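Local coordinates for protein bacteriocin (Pseudomonas syringae pv. tomato, PDB 4FZL) that kills susceptible bacteria by degrading the peptidoglycan precursor lipid II, probably as a calcium- or magnesium-dependent phosphatase of the colicin M family, at residues 111-116 against 225-230; 123-128 against 232-237; 129-134 against 146-151; 170-175 against 188-193. All blocks are in the same frame, centred on the assembly; numbering follows the deposited sequence. Where two conformers were deposited one is given.

Interaction 1: 111-116 against 225-230; sequences PLTFPI and SIEIPG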
# COMPACT_ATOMS: atom_id res chain seq x y z
N PRO A 111 -2.52 3.64 -13.45
CA PRO A 111 -2.79 3.97 -12.04
C PRO A 111 -3.23 2.76 -11.20
O PRO A 111 -3.79 1.81 -11.77
CB PRO A 111 -3.96 4.96 -12.13
CG PRO A 111 -4.10 5.34 -13.56
CD PRO A 111 -3.45 4.27 -14.38
N LEU A 112 -3.02 2.78 -9.86
CA LEU A 112 -3.36 1.71 -8.92
C LEU A 112 -4.25 2.46 -7.90
O LEU A 112 -4.11 3.70 -7.68
CB LEU A 112 -1.99 1.18 -8.30
CG LEU A 112 -1.69 0.34 -7.12
CD1 LEU A 112 -2.29 -1.00 -7.39
CD2 LEU A 112 -0.22 0.07 -6.91
N THR A 113 -5.16 1.74 -7.25
CA THR A 113 -6.03 2.29 -6.20
C THR A 113 -5.63 1.79 -4.86
O THR A 113 -5.41 0.59 -4.72
CB THR A 113 -7.49 1.99 -6.50
OG1 THR A 113 -7.81 2.55 -7.78
CG2 THR A 113 -8.40 2.52 -5.39
N PHE A 114 -5.51 2.68 -3.88
CA PHE A 114 -5.24 2.35 -2.50
C PHE A 114 -6.37 2.97 -1.68
O PHE A 114 -6.30 4.09 -1.31
CB PHE A 114 -3.89 2.89 -2.02
CG PHE A 114 -3.33 2.21 -0.78
CD1 PHE A 114 -4.06 1.39 0.04
CD2 PHE A 114 -2.05 2.43 -0.40
CE1 PHE A 114 -3.51 0.78 1.13
CE2 PHE A 114 -1.50 1.88 0.73
CZ PHE A 114 -2.25 1.05 1.51
N PRO A 115 -7.48 2.24 -1.52
CA PRO A 115 -8.64 2.86 -0.84
C PRO A 115 -8.23 3.50 0.51
O PRO A 115 -7.49 2.86 1.28
CB PRO A 115 -9.62 1.70 -0.66
CG PRO A 115 -9.23 0.79 -1.83
CD PRO A 115 -7.75 0.85 -1.94
N ILE A 116 -8.74 4.69 0.80
CA ILE A 116 -8.21 5.38 2.00
C ILE A 116 -8.37 4.54 3.28
O ILE A 116 -7.54 4.62 4.19
CB ILE A 116 -8.84 6.82 2.08
CG1 ILE A 116 -8.04 7.73 3.01
CG2 ILE A 116 -10.32 6.77 2.54
CD1 ILE A 116 -8.38 9.22 2.92
N SER A 225 0.76 6.55 -10.71
CA SER A 225 -0.06 7.30 -9.75
C SER A 225 -0.78 6.27 -8.88
O SER A 225 -1.37 5.32 -9.37
CB SER A 225 -1.01 8.22 -10.55
OG SER A 225 -1.98 8.80 -9.69
N ILE A 226 -0.84 6.56 -7.57
CA ILE A 226 -1.62 5.84 -6.63
C ILE A 226 -2.79 6.78 -6.25
O ILE A 226 -2.61 7.84 -5.64
CB ILE A 226 -0.83 5.37 -5.39
CG1 ILE A 226 0.29 4.41 -5.80
CG2 ILE A 226 -1.75 4.66 -4.37
CD1 ILE A 226 1.01 3.74 -4.67
N GLU A 227 -4.01 6.33 -6.58
CA GLU A 227 -5.23 7.03 -6.21
C GLU A 227 -5.67 6.58 -4.87
O GLU A 227 -5.61 5.38 -4.60
CB GLU A 227 -6.32 6.79 -7.26
CG GLU A 227 -5.90 7.25 -8.60
CD GLU A 227 -6.92 7.15 -9.70
OE1 GLU A 227 -8.02 6.65 -9.48
OE2 GLU A 227 -6.61 7.67 -10.77
N ILE A 228 -6.07 7.51 -4.00
CA ILE A 228 -6.35 7.19 -2.61
C ILE A 228 -7.80 7.68 -2.30
O ILE A 228 -8.00 8.68 -1.62
CB ILE A 228 -5.35 7.80 -1.63
CG1 ILE A 228 -3.95 7.47 -2.00
CG2 ILE A 228 -5.67 7.30 -0.24
CD1 ILE A 228 -2.85 8.12 -1.12
N PRO A 229 -8.81 6.98 -2.93
CA PRO A 229 -10.15 7.49 -2.91
C PRO A 229 -10.84 7.28 -1.58
O PRO A 229 -10.43 6.39 -0.84
CB PRO A 229 -10.85 6.69 -4.04
CG PRO A 229 -10.19 5.31 -3.91
CD PRO A 229 -8.73 5.68 -3.65
N GLY A 230 -11.90 8.07 -1.31
CA GLY A 230 -12.78 7.86 -0.17
C GLY A 230 -12.57 8.93 0.89
O GLY A 230 -11.70 9.76 0.81
O HOH W 1 -9.28 4.82 -7.70
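With CG2 anti to its backbone N (chi1 -58° for OG1), Thr113 lays this methyl against the ring of Pro229, 3.6 Å from Pro229 CD, and the two side chains cross at about a right angle. The same rotation leaves Thr113 OG1 beside the backbone N, where a water bridges it to Glu227, 2.7 Å from Thr113 OG1 and donating to Glu227 OE1. On the other face Ile226 CG2 meets Phe114 CB at 3.6 Å, while the Phe114 ring, its CG anti to the backbone N (chi1 -160°), leads away to Leu165 and Ser161 of helix 159-165. Further on, Ile116 and Ile228 also cross at about a right angle, CB to CG2. The backbones run parallel in register, and both backbone polar groups of Glu227 bond to segment 111-116: its N donates to Leu112 O at 2.9 Å and its O accepts from Phe114 N at 2.8 Å, almost straight at 173°. Ile116 N to Pro229 O, 2.9 Å, extends the pairing past the bridged residues. At Gly230 the backbone takes a conformation suited to glycine, and Ile116 CG2 packs against its C atom. This is a short parallel strand pair of the mixed sheet, next to the calcium-binding residues Leu165 and Asp195.

Interaction 2: 123-128 against 232-237; sequences VDIRGI and LPVTVS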
# COMPACT_ATOMS: atom_id res chain seq x y z
N VAL A 123 -5.37 9.55 12.29
CA VAL A 123 -4.86 10.90 12.33
C VAL A 123 -5.34 11.60 13.63
O VAL A 123 -6.50 11.67 13.89
CB VAL A 123 -5.29 11.71 11.11
CG1 VAL A 123 -4.79 13.18 11.12
CG2 VAL A 123 -4.81 11.00 9.82
N ASP A 124 -4.39 12.12 14.40
CA ASP A 124 -4.67 12.87 15.61
C ASP A 124 -4.51 14.34 15.24
O ASP A 124 -3.41 14.87 15.25
CB ASP A 124 -3.67 12.45 16.70
CG ASP A 124 -3.78 13.29 17.98
OD1 ASP A 124 -2.81 13.27 18.81
OD2 ASP A 124 -4.83 13.95 18.17
N ILE A 125 -5.59 15.00 14.80
CA ILE A 125 -5.49 16.38 14.33
C ILE A 125 -4.94 17.35 15.38
O ILE A 125 -4.28 18.32 15.04
CB ILE A 125 -6.86 16.90 13.86
CG1 ILE A 125 -7.27 16.14 12.58
CG2 ILE A 125 -6.81 18.41 13.67
CD1 ILE A 125 -8.76 15.78 12.52
N ARG A 126 -5.24 17.10 16.66
CA ARG A 126 -4.81 17.97 17.72
C ARG A 126 -3.30 17.95 17.78
O ARG A 126 -2.69 18.95 18.17
CB ARG A 126 -5.38 17.53 19.08
CG ARG A 126 -6.91 17.51 19.24
CD ARG A 126 -7.35 17.16 20.66
NE ARG A 126 -6.77 18.12 21.62
CZ ARG A 126 -7.06 19.42 21.69
NH1 ARG A 126 -7.96 19.98 20.87
NH2 ARG A 126 -6.46 20.18 22.59
N GLY A 127 -2.68 16.89 17.24
CA GLY A 127 -1.22 16.80 17.13
C GLY A 127 -0.58 17.45 15.91
O GLY A 127 0.59 17.28 15.70
N ILE A 128 -1.37 18.23 15.13
CA ILE A 128 -0.91 18.84 13.85
C ILE A 128 -1.03 20.38 13.90
O ILE A 128 -2.09 20.95 13.62
CB ILE A 128 -1.71 18.28 12.61
CG1 ILE A 128 -1.48 16.76 12.54
CG2 ILE A 128 -1.29 18.96 11.30
CD1 ILE A 128 -2.18 16.09 11.40
N LEU A 232 -12.68 9.52 5.35
CA LEU A 232 -12.73 9.00 6.69
C LEU A 232 -13.42 10.05 7.56
O LEU A 232 -12.84 11.14 7.81
CB LEU A 232 -11.37 8.78 7.25
CG LEU A 232 -10.55 7.72 6.50
CD1 LEU A 232 -9.10 7.72 7.05
CD2 LEU A 232 -11.26 6.38 6.58
N PRO A 233 -14.66 9.75 8.02
CA PRO A 233 -15.29 10.74 8.85
C PRO A 233 -14.59 10.84 10.15
O PRO A 233 -14.16 9.81 10.69
CB PRO A 233 -16.73 10.24 9.04
CG PRO A 233 -16.79 8.89 8.48
CD PRO A 233 -15.51 8.59 7.76
N VAL A 234 -14.46 12.07 10.65
CA VAL A 234 -13.81 12.38 11.92
C VAL A 234 -14.47 13.51 12.70
O VAL A 234 -15.04 14.43 12.09
CB VAL A 234 -12.33 12.79 11.75
CG1 VAL A 234 -11.53 11.58 11.19
CG2 VAL A 234 -12.13 14.01 10.92
N THR A 235 -14.26 13.49 14.02
CA THR A 235 -14.72 14.52 14.93
C THR A 235 -13.58 14.91 15.89
O THR A 235 -12.87 14.02 16.39
CB THR A 235 -15.92 13.98 15.69
OG1 THR A 235 -15.54 12.79 16.38
CG2 THR A 235 -17.02 13.63 14.71
N VAL A 236 -13.43 16.19 16.15
CA VAL A 236 -12.38 16.69 17.00
C VAL A 236 -12.96 17.85 17.77
O VAL A 236 -13.71 18.68 17.20
CB VAL A 236 -11.14 17.19 16.19
CG1 VAL A 236 -10.00 17.48 17.14
CG2 VAL A 236 -10.68 16.15 15.17
N SER A 237 -12.64 17.92 19.05
CA SER A 237 -13.05 19.06 19.85
C SER A 237 -11.87 19.71 20.58
O SER A 237 -10.79 19.13 20.68
CB SER A 237 -14.10 18.61 20.83
OG SER A 237 -15.20 18.07 20.12
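An apolar surface contact, with an arginine at its margin, sets Ile125 and Arg126 against Val234 and Val236, joining the loop before helix 129-135 to strand 232-238 of the mixed sheet. The loop makes a short 3-10 turn here, held by Gly127 N to Asp124 O and Ile128 N to Ile125 O, and the turn presents Ile125 to the strand. The CD1 methyl of Ile125 does most of the touching: it reaches Val236 CG2 at 3.3 Å, tighter than usual for two carbons, and Val234 CG2 at 4.1 Å. Its chi2 of 140° lies away from the staggered positions, consistent with some strain where the methyl is pressed against the strand. Val234 and Val236 both direct their CB toward the loop, two residues apart on one face of the strand. Val236 divides its branches between two partners, CG2 going to Ile125 and CG1, anti to the backbone N, to Arg126 CG at 3.7 Å. Beyond CG the arginine chain bends at chi3 (58°), and the guanidinium comes to Ser237, with NH1 3.0 Å from Ser237 O, set obliquely to the guanidinium. Ser237 OG itself pairs with Thr185. Ile125 also packs on Leu172 and on Val131 and Ile135 of helix 129-135, and Arg126 on Met132 and Trp184. The chemistry thus changes from inside to outside: branched aliphatic groups meet at the inner end, around the buried Ile125, and the methylenes of Arg126 continue that apolar surface while its charged head lies near a backbone carbonyl at the exposed margin.

Interaction 3: 129-134 against 146-151; sequences PDVMNV and LDVNFA. With EDO (1,2-ethanediol), chain G.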
# COMPACT_ATOMS: atom_id res chain seq x y z
N PRO A 129 0.07 21.08 14.26
CA PRO A 129 -0.04 22.52 14.49
C PRO A 129 -0.56 23.37 13.35
O PRO A 129 -1.40 24.24 13.58
CB PRO A 129 1.41 22.92 14.82
CG PRO A 129 1.98 21.71 15.42
CD PRO A 129 1.41 20.59 14.62
N ASP A 130 -0.11 23.15 12.12
CA ASP A 130 -0.64 24.02 11.07
C ASP A 130 -2.17 23.89 10.99
O ASP A 130 -2.82 24.88 10.70
CB ASP A 130 0.00 23.80 9.68
CG ASP A 130 1.46 24.27 9.62
OD1 ASP A 130 1.98 24.92 10.58
OD2 ASP A 130 2.10 24.00 8.59
N VAL A 131 -2.76 22.71 11.26
CA VAL A 131 -4.25 22.55 11.24
C VAL A 131 -4.90 23.16 12.48
O VAL A 131 -5.89 23.91 12.38
CB VAL A 131 -4.67 21.07 11.04
CG1 VAL A 131 -6.16 20.87 11.28
CG2 VAL A 131 -4.26 20.60 9.64
N MET A 132 -4.32 22.90 13.64
CA MET A 132 -4.86 23.49 14.88
C MET A 132 -4.82 25.03 14.85
O MET A 132 -5.75 25.67 15.36
CB MET A 132 -4.17 22.93 16.10
CG MET A 132 -4.58 21.50 16.33
SD MET A 132 -6.31 21.28 16.80
CE MET A 132 -6.31 21.94 18.49
N ASN A 133 -3.78 25.62 14.24
CA ASN A 133 -3.67 27.07 14.01
C ASN A 133 -4.87 27.60 13.21
O ASN A 133 -5.37 28.69 13.47
CB ASN A 133 -2.40 27.44 13.19
CG ASN A 133 -1.18 27.63 14.04
OD1 ASN A 133 -1.19 27.34 15.25
ND2 ASN A 133 -0.08 28.12 13.41
N VAL A 134 -5.30 26.84 12.19
CA VAL A 134 -6.42 27.29 11.33
C VAL A 134 -7.76 27.15 12.04
O VAL A 134 -8.62 28.06 11.96
CB VAL A 134 -6.45 26.54 10.00
CG1 VAL A 134 -7.65 26.94 9.14
CG2 VAL A 134 -5.16 26.81 9.27
N LEU A 146 -14.14 24.69 7.42
CA LEU A 146 -12.67 24.42 7.44
C LEU A 146 -12.37 23.55 6.21
O LEU A 146 -13.06 22.56 5.98
CB LEU A 146 -12.31 23.60 8.65
CG LEU A 146 -10.84 23.16 8.79
CD1 LEU A 146 -10.12 24.40 9.26
CD2 LEU A 146 -10.63 22.06 9.77
N ASP A 147 -11.33 23.86 5.47
CA ASP A 147 -10.94 23.02 4.35
C ASP A 147 -9.47 23.27 4.15
O ASP A 147 -9.11 24.20 3.43
CB ASP A 147 -11.82 23.34 3.13
CG ASP A 147 -11.82 22.28 2.03
OD1 ASP A 147 -10.98 21.35 2.14
OD2 ASP A 147 -12.68 22.33 1.06
N VAL A 148 -8.61 22.45 4.72
CA VAL A 148 -7.20 22.67 4.61
C VAL A 148 -6.47 21.37 4.34
O VAL A 148 -6.99 20.28 4.59
CB VAL A 148 -6.67 23.32 5.89
CG1 VAL A 148 -7.38 24.65 6.13
CG2 VAL A 148 -6.87 22.37 7.07
N ASN A 149 -5.27 21.50 3.82
CA ASN A 149 -4.48 20.33 3.47
C ASN A 149 -3.18 20.32 4.26
O ASN A 149 -2.71 21.37 4.74
CB ASN A 149 -4.12 20.39 2.01
CG ASN A 149 -5.28 20.70 1.10
OD1 ASN A 149 -5.21 21.74 0.26
ND2 ASN A 149 -6.32 19.98 1.25
N PHE A 150 -2.68 19.12 4.51
CA PHE A 150 -1.45 18.93 5.29
C PHE A 150 -0.66 17.68 4.89
O PHE A 150 -1.27 16.66 4.53
CB PHE A 150 -1.72 18.95 6.81
CG PHE A 150 -2.65 17.87 7.27
CD1 PHE A 150 -2.20 16.69 7.86
CD2 PHE A 150 -4.00 18.07 7.13
CE1 PHE A 150 -3.13 15.74 8.30
CE2 PHE A 150 -4.92 17.12 7.55
CZ PHE A 150 -4.48 15.94 8.12
N ALA A 151 0.67 17.78 4.98
CA ALA A 151 1.52 16.62 4.75
C ALA A 151 1.41 15.69 5.90
O ALA A 151 1.28 16.12 7.06
CB ALA A 151 2.99 17.05 4.56
C1 EDO G . -10.64 27.92 3.79
O1 EDO G . -11.74 27.21 3.17
C2 EDO G . -9.76 27.12 4.72
O2 EDO G . -10.48 26.59 5.80
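Helix 129-134 runs alongside strand 146-151, nearly antiparallel to it, at 164° with the axes 9.0 Å apart at their closest, so that Val131 stands nearest Val148 and Val134 nearest Leu146. Val131 and Val134, three residues apart on the helix, turn their CB toward the strand, as do Leu146, Val148 and Phe150 at every second strand position. CG2 of Val131 makes the contacts across to the strand: it approaches the Phe150 ring obliquely, 3.6 Å from Phe150 CD2, and in the conformer given for Val148 also touches Val148 CG2 at 4.1 Å. Phe150 takes the torsion that puts CG between its backbone N and carbonyl carbon (chi1 61°). At the other end Val134 CG1, anti to the backbone N (chi1 177°), meets chiefly Leu146 CD1 at 3.5 Å, where the side chains cross obliquely. In that same conformer it also meets Val148 CG1 at 3.8 Å, the two valines reaching toward each other tip to tip. The layer continues past these residues, with Val131 also on Ile125 and Leu172, and Leu146 on Leu172 and Phe186. An ethanediol, probably from the crystallisation liquor, accepts a hydrogen bond from Asp147 N at its O2, 2.9 Å away. Asp147 points away from the helix, its carboxylate forming a salt bridge with Arg171. No hydrogen bond joins helix to strand, so the interface depends on the fit of methyls and one aromatic ring, with polar groups such as Asp147 and Asn149 kept to the opposite face of the strand.

Interaction 4: 170-175 against 188-193; sequences LRLVGT and GEIRAF. With EDO (1,2-ethanediol), chain E; EDO (1,2-ethanediol), chain F.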
# COMPACT_ATOMS: atom_id res chain seq x y z
N LEU A 170 -2.95 15.03 2.97
CA LEU A 170 -4.32 14.85 3.41
C LEU A 170 -5.09 16.15 3.36
O LEU A 170 -4.50 17.27 3.37
CB LEU A 170 -4.37 14.30 4.82
CG LEU A 170 -3.72 12.92 4.98
CD1 LEU A 170 -3.79 12.41 6.43
CD2 LEU A 170 -4.42 11.90 4.10
N ARG A 171 -6.41 15.99 3.23
CA ARG A 171 -7.32 17.11 3.30
C ARG A 171 -8.31 16.93 4.43
O ARG A 171 -8.89 15.86 4.55
CB ARG A 171 -8.11 17.22 1.99
CG ARG A 171 -9.19 18.28 1.94
CD ARG A 171 -9.82 18.23 0.59
NE ARG A 171 -10.89 19.18 0.44
CZ ARG A 171 -11.81 19.11 -0.53
NH1 ARG A 171 -11.87 18.02 -1.31
NH2 ARG A 171 -12.75 20.05 -0.61
N LEU A 172 -8.48 17.94 5.28
CA LEU A 172 -9.45 17.95 6.36
C LEU A 172 -10.51 18.95 5.97
O LEU A 172 -10.21 20.15 5.80
CB LEU A 172 -8.79 18.37 7.69
CG LEU A 172 -9.70 18.29 8.93
CD1 LEU A 172 -10.23 16.89 9.29
CD2 LEU A 172 -8.94 18.96 10.10
N VAL A 173 -11.75 18.47 5.86
CA VAL A 173 -12.81 19.32 5.34
C VAL A 173 -14.08 19.07 6.18
O VAL A 173 -14.48 17.91 6.43
CB VAL A 173 -13.06 19.08 3.82
CG1 VAL A 173 -13.23 17.60 3.48
CG2 VAL A 173 -14.26 19.87 3.36
N GLY A 174 -14.67 20.16 6.65
CA GLY A 174 -15.88 20.10 7.43
C GLY A 174 -16.23 21.42 8.03
O GLY A 174 -15.89 22.50 7.52
N THR A 175 -16.98 21.34 9.13
CA THR A 175 -17.50 22.51 9.80
C THR A 175 -17.09 22.49 11.27
O THR A 175 -16.93 21.40 11.92
CB THR A 175 -19.06 22.61 9.61
OG1 THR A 175 -19.69 21.48 10.18
CG2 THR A 175 -19.47 22.71 8.10
N GLY A 188 -16.27 16.42 10.31
CA GLY A 188 -16.00 16.39 8.94
C GLY A 188 -15.34 15.16 8.49
O GLY A 188 -15.67 14.11 9.01
N GLU A 189 -14.42 15.28 7.54
CA GLU A 189 -13.82 14.11 6.87
C GLU A 189 -12.35 14.41 6.53
O GLU A 189 -11.98 15.56 6.29
CB GLU A 189 -14.53 13.87 5.50
CG GLU A 189 -15.97 13.41 5.54
CD GLU A 189 -16.54 13.25 4.13
OE1 GLU A 189 -16.15 14.02 3.23
OE2 GLU A 189 -17.36 12.31 3.94
N ILE A 190 -11.56 13.35 6.50
CA ILE A 190 -10.23 13.32 5.95
C ILE A 190 -10.33 12.67 4.56
O ILE A 190 -10.93 11.58 4.44
CB ILE A 190 -9.20 12.56 6.83
CG1 ILE A 190 -8.88 13.33 8.10
CG2 ILE A 190 -7.87 12.23 6.09
CD1 ILE A 190 -8.29 12.51 9.20
N ARG A 191 -9.72 13.31 3.55
CA ARG A 191 -9.52 12.73 2.23
C ARG A 191 -8.03 12.80 1.91
O ARG A 191 -7.26 13.40 2.66
CB ARG A 191 -10.27 13.50 1.17
CG ARG A 191 -11.77 13.47 1.41
CD ARG A 191 -12.53 14.40 0.50
NE ARG A 191 -13.87 14.56 1.00
CZ ARG A 191 -14.78 15.36 0.46
NH1 ARG A 191 -14.46 16.13 -0.57
NH2 ARG A 191 -15.98 15.41 1.00
N ALA A 192 -7.66 12.19 0.78
CA ALA A 192 -6.21 12.06 0.43
C ALA A 192 -6.03 12.40 -1.01
O ALA A 192 -6.85 12.03 -1.83
CB ALA A 192 -5.75 10.64 0.71
N PHE A 193 -4.94 13.12 -1.29
CA PHE A 193 -4.53 13.40 -2.64
C PHE A 193 -3.79 12.22 -3.27
O PHE A 193 -3.10 11.45 -2.58
CB PHE A 193 -3.65 14.64 -2.62
CG PHE A 193 -4.38 15.88 -2.24
CD1 PHE A 193 -4.50 16.27 -0.92
CD2 PHE A 193 -4.87 16.72 -3.21
CE1 PHE A 193 -5.16 17.41 -0.55
CE2 PHE A 193 -5.57 17.86 -2.85
CZ PHE A 193 -5.71 18.20 -1.52
C1 EDO E . -8.77 15.27 -1.67
O1 EDO E . -10.14 15.68 -1.82
C2 EDO E . -8.10 15.11 -2.98
O2 EDO E . -8.70 14.11 -3.78
C1 EDO F . -13.95 18.04 -3.97
O1 EDO F . -14.17 17.71 -5.41
C2 EDO F . -14.20 19.52 -3.85
O2 EDO F . -14.90 20.04 -2.72
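Val173 CG1 lies over one face of the Arg191 guanidinium, 3.9 Å above its plane and displaced toward the rim, having been placed between the backbone N and carbonyl carbon by its chi1 of 51°. In the conformer given for Arg191, Glu189 OE1 on the same strand holds the guanidinium by a salt bridge to Arg191 NH2 at 2.6 Å, nearly in the guanidinium plane. Arg171 runs alongside Arg191, pointing the same way, with the planes 83° apart and NH1 to NH1 only 3.3 Å; Asp147, salt-bridged to Arg171 NE, probably offsets the repulsion. Two ethanediols, probably from the crystallisation liquor, accept from Arg171, one from NH1 and the other from NH2. Beneath this polar face is the antiparallel hairpin of strands 167-178 and 184-197, in which Arg171 and Arg191 form a hydrogen-bonded pair: Arg171 N to Arg191 O is 2.8 Å, the donor standing 39° above the carbonyl plane. Val173 and Glu189 repeat the pattern. Gly174 and Gly188 pair with their CA atoms only 4.0 Å apart, an approach at which a CB on either would clash. The apolar face carries Leu170, whose CD2 meets Ala192 CB at 3.9 Å and Ile190 CG2 at 4.0 Å, and Leu172, whose CD1 touches Ile190 CG1.

How the interactions relate
All four contacts reach one mixed sheet, and interaction 4 touches each of the other three. Its segment 188-193 bonds to strand 232-237 of interaction 2 through Leu232 N to Ile190 O, 2.8 Å, while its strand 170-175 meets interaction 3 in the salt bridge of Asp147 OD1 and Arg171 NE, 2.8 Å. Interactions 2 and 3 share an apolar layer with it: Ile125 CG2 lies 3.5 Å from Val131 CG1, and Ile125 CD1 3.7 Å from Leu172 CD1. Interaction 1 abuts interaction 4 through Ile228 CG2 and Ala192 CB, 3.5 Å apart, and lies nearer the metal: the Ile228 side chain is about 7 Å from the calcium ion, that of Phe150 about 13 Å.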